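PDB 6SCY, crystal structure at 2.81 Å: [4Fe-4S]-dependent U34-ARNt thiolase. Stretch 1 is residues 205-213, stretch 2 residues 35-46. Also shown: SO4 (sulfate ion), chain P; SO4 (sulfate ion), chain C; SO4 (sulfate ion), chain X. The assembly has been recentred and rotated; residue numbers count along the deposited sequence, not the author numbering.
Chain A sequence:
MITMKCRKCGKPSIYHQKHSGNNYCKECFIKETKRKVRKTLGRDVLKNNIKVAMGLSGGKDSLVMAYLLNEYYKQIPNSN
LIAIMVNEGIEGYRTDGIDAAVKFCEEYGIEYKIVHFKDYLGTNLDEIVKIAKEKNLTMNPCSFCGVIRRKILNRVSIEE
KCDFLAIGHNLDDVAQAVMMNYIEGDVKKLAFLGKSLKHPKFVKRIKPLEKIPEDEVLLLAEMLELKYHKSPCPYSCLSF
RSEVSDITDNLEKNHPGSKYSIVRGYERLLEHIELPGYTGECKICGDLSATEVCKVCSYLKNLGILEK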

ATOM      1  N   ARG A 205      15.400   2.272  18.277  1.00 65.98           N
ATOM      2  CA  ARG A 205      14.070   1.756  18.581  1.00 64.25           C
ATOM      3  C   ARG A 205      13.931   0.327  18.057  1.00 64.28           C
ATOM      4  O   ARG A 205      13.951   0.108  16.844  1.00 64.55           O
ATOM      5  CB  ARG A 205      12.987   2.658  17.968  1.00 64.86           C
ATOM      6  CG  ARG A 205      12.243   3.523  18.971  1.00 73.03           C
ATOM      7  CD  ARG A 205      11.251   4.435  18.271  1.00 77.09           C
ATOM      8  NE  ARG A 205      10.436   5.184  19.224  1.00 81.24           N
ATOM      9  CZ  ARG A 205       9.159   4.928  19.485  1.00 97.07           C
ATOM     10  NH1 ARG A 205       8.526   3.955  18.844  1.00 82.32           N
ATOM     11  NH2 ARG A 205       8.500   5.661  20.367  1.00 89.83           N
ATOM     12  N   ILE A 206      13.837  -0.646  18.970  1.00 57.02           N
ATOM     13  CA  ILE A 206      13.673  -2.066  18.635  1.00 54.99           C
ATOM     14  C   ILE A 206      12.244  -2.509  18.972  1.00 55.85           C
ATOM     15  O   ILE A 206      11.670  -2.013  19.938  1.00 55.58           O
ATOM     16  CB  ILE A 206      14.768  -2.999  19.251  1.00 57.73           C
ATOM     17  CG1 ILE A 206      14.900  -2.826  20.787  1.00 58.25           C
ATOM     18  CG2 ILE A 206      16.108  -2.786  18.558  1.00 57.84           C
ATOM     19  CD1 ILE A 206      15.344  -4.056  21.582  1.00 61.40           C
ATOM     20  N   LYS A 207      11.652  -3.394  18.156  1.00 49.57           N
ATOM     21  CA  LYS A 207      10.296  -3.911  18.379  1.00 47.79           C
ATOM     22  C   LYS A 207      10.371  -5.436  18.429  1.00 50.29           C
ATOM     23  O   LYS A 207      10.375  -6.080  17.375  1.00 50.95           O
ATOM     24  CB  LYS A 207       9.313  -3.436  17.294  1.00 49.28           C
ATOM     25  CG  LYS A 207       8.942  -1.971  17.401  1.00 58.48           C
ATOM     26  CD  LYS A 207       8.880  -1.319  16.031  1.00 65.23           C
ATOM     27  CE  LYS A 207       9.233   0.145  16.089  1.00 74.73           C
ATOM     28  NZ  LYS A 207      10.664   0.370  16.446  1.00 82.50           N
ATOM     29  N   PRO A 208      10.507  -6.044  19.629  1.00 43.86           N
ATOM     30  CA  PRO A 208      10.610  -7.509  19.687  1.00 42.37           C
ATOM     31  C   PRO A 208       9.363  -8.220  19.173  1.00 43.56           C
ATOM     32  O   PRO A 208       9.489  -9.252  18.535  1.00 43.32           O
ATOM     33  CB  PRO A 208      10.872  -7.791  21.173  1.00 44.29           C
ATOM     34  CG  PRO A 208      11.321  -6.481  21.756  1.00 48.86           C
ATOM     35  CD  PRO A 208      10.569  -5.453  20.980  1.00 44.74           C
ATOM     36  N   LEU A 209       8.178  -7.641  19.394  1.00 38.99           N
ATOM     37  CA  LEU A 209       6.899  -8.234  18.993  1.00 38.54           C
ATOM     38  C   LEU A 209       6.478  -7.960  17.533  1.00 43.83           C
ATOM     39  O   LEU A 209       5.409  -8.416  17.120  1.00 43.69           O
ATOM     40  CB  LEU A 209       5.781  -7.798  19.972  1.00 37.81           C
ATOM     41  CG  LEU A 209       5.928  -8.200  21.463  1.00 40.79           C
ATOM     42  CD1 LEU A 209       4.822  -7.626  22.276  1.00 40.27           C
ATOM     43  CD2 LEU A 209       5.878  -9.687  21.644  1.00 42.81           C
ATOM     44  N   GLU A 210       7.323  -7.247  16.758  1.00 41.21           N
ATOM     45  CA  GLU A 210       7.121  -6.796  15.371  1.00 41.13           C
ATOM     46  C   GLU A 210       6.531  -7.833  14.389  1.00 46.01           C
ATOM     47  O   GLU A 210       5.871  -7.455  13.420  1.00 44.86           O
ATOM     48  CB  GLU A 210       8.448  -6.264  14.818  1.00 42.76           C
ATOM     49  CG  GLU A 210       8.315  -5.232  13.712  1.00 58.32           C
ATOM     50  CD  GLU A 210       9.623  -4.793  13.079  1.00 89.82           C
ATOM     51  OE1 GLU A 210       9.581  -4.265  11.943  1.00 95.36           O
ATOM     52  OE2 GLU A 210      10.690  -4.975  13.710  1.00 80.58           O
ATOM     53  N   LYS A 211       6.792  -9.122  14.621  1.00 44.01           N
ATOM     54  CA  LYS A 211       6.351 -10.196  13.732  1.00 44.40           C
ATOM     55  C   LYS A 211       5.373 -11.185  14.382  1.00 47.53           C
ATOM     56  O   LYS A 211       5.058 -12.222  13.783  1.00 47.90           O
ATOM     57  CB  LYS A 211       7.573 -10.932  13.134  1.00 47.61           C
ATOM     58  CG  LYS A 211       8.533 -10.061  12.311  1.00 65.22           C
ATOM     59  CD  LYS A 211       8.021  -9.781  10.902  1.00 74.10           C
ATOM     60  CE  LYS A 211       8.737  -8.621  10.257  1.00 85.16           C
ATOM     61  NZ  LYS A 211       8.215  -7.312  10.740  1.00 96.51           N
ATOM     62  N   ILE A 212       4.870 -10.858  15.578  1.00 42.56           N
ATOM     63  CA  ILE A 212       3.922 -11.704  16.299  1.00 41.92           C
ATOM     64  C   ILE A 212       2.538 -11.046  16.189  1.00 47.32           C
ATOM     65  O   ILE A 212       2.398  -9.905  16.621  1.00 46.22           O
ATOM     66  CB  ILE A 212       4.359 -11.928  17.779  1.00 44.59           C
ATOM     67  CG1 ILE A 212       5.859 -12.340  17.928  1.00 44.40           C
ATOM     68  CG2 ILE A 212       3.442 -12.900  18.490  1.00 45.46           C
ATOM     69  CD1 ILE A 212       6.285 -13.725  17.421  1.00 49.25           C
ATOM     70  N   PRO A 213       1.516 -11.718  15.593  1.00 46.05           N
ATOM     71  CA  PRO A 213       0.183 -11.095  15.480  1.00 46.45           C
ATOM     72  C   PRO A 213      -0.442 -10.841  16.841  1.00 53.39           C
ATOM     73  O   PRO A 213      -0.082 -11.511  17.811  1.00 53.42           O
ATOM     74  CB  PRO A 213      -0.629 -12.136  14.711  1.00 47.99           C
ATOM     75  CG  PRO A 213       0.378 -13.000  14.042  1.00 52.30           C
ATOM     76  CD  PRO A 213       1.509 -13.070  15.004  1.00 47.85           C
TER
HETATM   77  S   SO4 P 414      21.019 -12.522  13.635  1.00180.13           S
HETATM   78  O1  SO4 P 414      21.750 -11.274  13.873  1.00179.85           O
HETATM   79  O2  SO4 P 414      20.909 -13.268  14.887  1.00180.13           O
HETATM   80  O3  SO4 P 414      19.679 -12.224  13.132  1.00180.07           O
HETATM   81  O4  SO4 P 414      21.739 -13.332  12.655  1.00180.39           O
HETATM   82  S   SO4 C 425       4.621   4.652  20.973  1.00138.84           S
HETATM   83  O1  SO4 C 425       5.467   4.125  22.043  1.00138.31           O
HETATM   84  O2  SO4 C 425       3.257   4.141  21.124  1.00138.75           O
HETATM   85  O3  SO4 C 425       5.152   4.241  19.675  1.00138.99           O
HETATM   86  O4  SO4 C 425       4.608   6.111  21.047  1.00139.49           O
HETATM   87  S   SO4 X 422      22.781 -14.862   9.294  1.00193.81           S
HETATM   88  O1  SO4 X 422      23.773 -14.717  10.360  1.00194.00           O
HETATM   89  O2  SO4 X 422      22.675 -16.272   8.928  1.00193.58           O
HETATM   90  O3  SO4 X 422      21.486 -14.383   9.770  1.00193.93           O
HETATM   91  O4  SO4 X 422      23.190 -14.079   8.128  1.00193.68           O
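Stretch 2, residues 35-46: RKVRKTLGRDVL

Stretch 2 enters as the last turns of an α-helix, residues 35 to 41, which lies against the end of a strand (205 and 206) and the two successive type I turns that follow it, Lys 207 to Glu 210 and Leu 209 to Ile 212. The two stretches come closest, by their CA atoms, at Pro 208 and Val 37, 5.5 Å apart. As the helix advances, its contacts run backward along stretch 1, from Ile 212 at the start to Ile 206 at the end. No direct hydrogen bond joins the stretches; the contact is mainly apolar, with one bridging water.

Arg 35 makes no contact with stretch 1. Lys 36 points toward it but uses only the aliphatic part of its side chain: CB lies 3.7 Å from CD1 of Ile 212, while the end leads away, so the charge need not be buried. Val 37, chi1 t, is buried, and its short branched side chain fits close to the turns. Its CG2 is 3.6 Å from O of Pro 208 and 4.0 Å from CG1 of Ile 212, and its CG1 is 3.9 Å from CB of Pro 208. Arg 38 points away and Lys 39 is out of reach; both are exposed, as suits long charged side chains.

One turn beyond Lys 36, Thr 40 again points toward stretch 1. With chi1 m, its OG1 donates a hydrogen bond to O of Lys 36 (2.7 Å) and accepts one from the water, also at 2.7 Å. That water donates to O of Pro 208 at 2.7 Å and accepts from N of Lys 211 at 2.8 Å, so it links the helix to polar backbone atoms of the turns. The methyl group packs close as well: CG2 of Thr 40 is 3.6 Å from O of Lys 207 and 4.0 Å from CB of Glu 210.

Leu 41 leaves the backbone sideways, but its end comes nearer, placing CD2 3.8 Å from both CG of Pro 208 and CD1 of Ile 206. The chain then breaks from helical geometry at Gly 42, whose positive phi of 86° favours glycine. Arg 43 and Asp 44 are exposed and out of reach of stretch 1; N of Arg 43 donates to O1 of the chain P sulfate at 3.1 Å. Helical phi/psi values return at 43 to 45, and Val 45 points back toward stretch 1, its CG1 packing 3.7 Å from CD1 of Ile 206. Leu 46 lies beyond the contact.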

ATOM      1  N   ARG A  35      11.388 -18.172  19.585  1.00 51.45           N
ATOM      2  CA  ARG A  35      12.279 -18.368  18.437  1.00 51.81           C
ATOM      3  C   ARG A  35      12.129 -17.230  17.419  1.00 54.88           C
ATOM      4  O   ARG A  35      13.136 -16.766  16.889  1.00 55.04           O
ATOM      5  CB  ARG A  35      12.005 -19.740  17.777  1.00 54.91           C
ATOM      6  CG  ARG A  35      12.864 -20.059  16.547  1.00 71.60           C
ATOM      7  CD  ARG A  35      12.097 -20.853  15.502  1.00 87.17           C
ATOM      8  NE  ARG A  35      11.067 -20.056  14.829  1.00100.44           N
ATOM      9  CZ  ARG A  35      11.241 -19.416  13.675  1.00117.60           C
ATOM     10  NH1 ARG A  35      12.414 -19.459  13.053  1.00107.64           N
ATOM     11  NH2 ARG A  35      10.246 -18.723  13.138  1.00102.68           N
ATOM     12  N   LYS A  36      10.881 -16.798  17.148  1.00 50.15           N
ATOM     13  CA  LYS A  36      10.557 -15.724  16.210  1.00 49.99           C
ATOM     14  C   LYS A  36      11.022 -14.363  16.728  1.00 55.37           C
ATOM     15  O   LYS A  36      11.465 -13.542  15.925  1.00 55.33           O
ATOM     16  CB  LYS A  36       9.052 -15.696  15.946  1.00 51.97           C
ATOM     17  CG  LYS A  36       8.671 -15.638  14.483  1.00 58.64           C
ATOM     18  CD  LYS A  36       7.174 -15.945  14.326  1.00 69.44           C
ATOM     19  CE  LYS A  36       6.833 -17.099  13.391  1.00 80.73           C
ATOM     20  NZ  LYS A  36       7.236 -18.427  13.937  1.00 85.86           N
ATOM     21  N   VAL A  37      10.913 -14.127  18.064  1.00 52.29           N
ATOM     22  CA  VAL A  37      11.340 -12.893  18.746  1.00 51.96           C
ATOM     23  C   VAL A  37      12.872 -12.839  18.754  1.00 56.98           C
ATOM     24  O   VAL A  37      13.443 -11.782  18.495  1.00 56.17           O
ATOM     25  CB  VAL A  37      10.715 -12.749  20.167  1.00 55.47           C
ATOM     26  CG1 VAL A  37      11.367 -11.627  20.969  1.00 55.02           C
ATOM     27  CG2 VAL A  37       9.208 -12.530  20.085  1.00 55.17           C
ATOM     28  N   ARG A  38      13.528 -13.994  18.999  1.00 55.56           N
ATOM     29  CA  ARG A  38      14.984 -14.153  18.988  1.00 56.43           C
ATOM     30  C   ARG A  38      15.516 -13.835  17.585  1.00 61.08           C
ATOM     31  O   ARG A  38      16.584 -13.239  17.455  1.00 61.25           O
ATOM     32  CB  ARG A  38      15.370 -15.581  19.407  1.00 59.77           C
ATOM     33  CG  ARG A  38      16.816 -15.740  19.870  1.00 80.53           C
ATOM     34  CD  ARG A  38      17.115 -17.146  20.377  1.00101.24           C
ATOM     35  NE  ARG A  38      16.577 -17.381  21.723  1.00118.65           N
ATOM     36  CZ  ARG A  38      15.708 -18.341  22.033  1.00138.06           C
ATOM     37  NH1 ARG A  38      15.267 -19.177  21.098  1.00126.67           N
ATOM     38  NH2 ARG A  38      15.276 -18.476  23.281  1.00126.87           N
ATOM     39  N   LYS A  39      14.745 -14.206  16.545  1.00 57.91           N
ATOM     40  CA  LYS A  39      15.043 -13.968  15.133  1.00 57.93           C
ATOM     41  C   LYS A  39      14.865 -12.481  14.797  1.00 61.49           C
ATOM     42  O   LYS A  39      15.701 -11.934  14.081  1.00 61.31           O
ATOM     43  CB  LYS A  39      14.131 -14.838  14.240  1.00 60.74           C
ATOM     44  CG  LYS A  39      14.674 -15.078  12.840  1.00 79.06           C
ATOM     45  CD  LYS A  39      13.936 -16.207  12.128  1.00 92.06           C
ATOM     46  CE  LYS A  39      14.723 -16.756  10.965  1.00107.15           C
ATOM     47  NZ  LYS A  39      14.001 -17.864  10.285  1.00117.14           N
ATOM     48  N   THR A  40      13.785 -11.835  15.314  1.00 57.51           N
ATOM     49  CA  THR A  40      13.477 -10.412  15.082  1.00 57.03           C
ATOM     50  C   THR A  40      14.569  -9.480  15.651  1.00 61.63           C
ATOM     51  O   THR A  40      14.984  -8.539  14.968  1.00 61.41           O
ATOM     52  CB  THR A  40      12.056 -10.037  15.582  1.00 59.54           C
ATOM     53  OG1 THR A  40      11.097 -10.968  15.093  1.00 58.91           O
ATOM     54  CG2 THR A  40      11.624  -8.663  15.128  1.00 56.97           C
ATOM     55  N   LEU A  41      15.035  -9.753  16.887  1.00 58.09           N
ATOM     56  CA  LEU A  41      16.046  -8.956  17.583  1.00 57.64           C
ATOM     57  C   LEU A  41      17.470  -9.149  17.049  1.00 64.76           C
ATOM     58  O   LEU A  41      18.169  -8.159  16.832  1.00 64.93           O
ATOM     59  CB  LEU A  41      16.000  -9.207  19.091  1.00 57.03           C
ATOM     60  CG  LEU A  41      14.691  -8.905  19.785  1.00 61.28           C
ATOM     61  CD1 LEU A  41      14.612  -9.627  21.095  1.00 61.41           C
ATOM     62  CD2 LEU A  41      14.509  -7.418  19.998  1.00 64.41           C
ATOM     63  N   GLY A  42      17.891 -10.401  16.868  1.00 62.81           N
ATOM     64  CA  GLY A  42      19.221 -10.732  16.367  1.00 63.40           C
ATOM     65  C   GLY A  42      20.303 -10.800  17.428  1.00 69.47           C
ATOM     66  O   GLY A  42      20.061 -10.477  18.595  1.00 69.06           O
ATOM     67  N   ARG A  43      21.519 -11.217  17.009  1.00 67.76           N
ATOM     68  CA  ARG A  43      22.712 -11.371  17.857  1.00 68.15           C
ATOM     69  C   ARG A  43      23.199 -10.056  18.459  1.00 71.50           C
ATOM     70  O   ARG A  43      23.778 -10.065  19.543  1.00 70.79           O
ATOM     71  CB  ARG A  43      23.869 -12.018  17.071  1.00 70.42           C
ATOM     72  CG  ARG A  43      23.733 -13.527  16.859  1.00 87.14           C
ATOM     73  CD  ARG A  43      25.034 -14.189  16.400  1.00103.14           C
ATOM     74  NE  ARG A  43      25.508 -13.682  15.107  1.00119.16           N
ATOM     75  CZ  ARG A  43      25.155 -14.177  13.924  1.00138.54           C
ATOM     76  NH1 ARG A  43      24.319 -15.206  13.847  1.00126.41           N
ATOM     77  NH2 ARG A  43      25.635 -13.644  12.806  1.00128.86           N
ATOM     78  N   ASP A  44      22.991  -8.940  17.742  1.00 68.21           N
ATOM     79  CA  ASP A  44      23.427  -7.597  18.145  1.00 68.25           C
ATOM     80  C   ASP A  44      22.641  -7.070  19.345  1.00 69.30           C
ATOM     81  O   ASP A  44      23.188  -6.313  20.152  1.00 69.41           O
ATOM     82  CB  ASP A  44      23.340  -6.614  16.963  1.00 71.05           C
ATOM     83  CG  ASP A  44      24.151  -7.046  15.755  1.00 88.14           C
ATOM     84  OD1 ASP A  44      25.392  -6.871  15.778  1.00 88.46           O
ATOM     85  OD2 ASP A  44      23.545  -7.569  14.788  1.00 98.84           O
ATOM     86  N   VAL A  45      21.361  -7.473  19.458  1.00 62.54           N
ATOM     87  CA  VAL A  45      20.470  -7.077  20.549  1.00 60.65           C
ATOM     88  C   VAL A  45      20.546  -8.102  21.686  1.00 62.11           C
ATOM     89  O   VAL A  45      20.635  -7.719  22.850  1.00 61.28           O
ATOM     90  CB  VAL A  45      19.019  -6.846  20.049  1.00 64.12           C
ATOM     91  CG1 VAL A  45      18.067  -6.540  21.206  1.00 63.68           C
ATOM     92  CG2 VAL A  45      18.967  -5.734  19.006  1.00 63.91           C
ATOM     93  N   LEU A  46      20.509  -9.398  21.348  1.00 57.14           N
ATOM     94  CA  LEU A  46      20.562 -10.459  22.342  1.00 56.11           C
ATOM     95  C   LEU A  46      22.003 -10.907  22.537  1.00 59.85           C
ATOM     96  O   LEU A  46      22.446 -11.879  21.923  1.00 59.74           O
ATOM     97  CB  LEU A  46      19.661 -11.643  21.945  1.00 55.97           C
ATOM     98  CG  LEU A  46      18.195 -11.352  21.661  1.00 60.07           C
ATOM     99  CD1 LEU A  46      17.726 -12.154  20.498  1.00 60.12           C
ATOM    100  CD2 LEU A  46      17.339 -11.647  22.848  1.00 61.99           C
TER
HETATM  101  O   HOH W   1       8.678 -10.393  16.239  1.00 39.18           O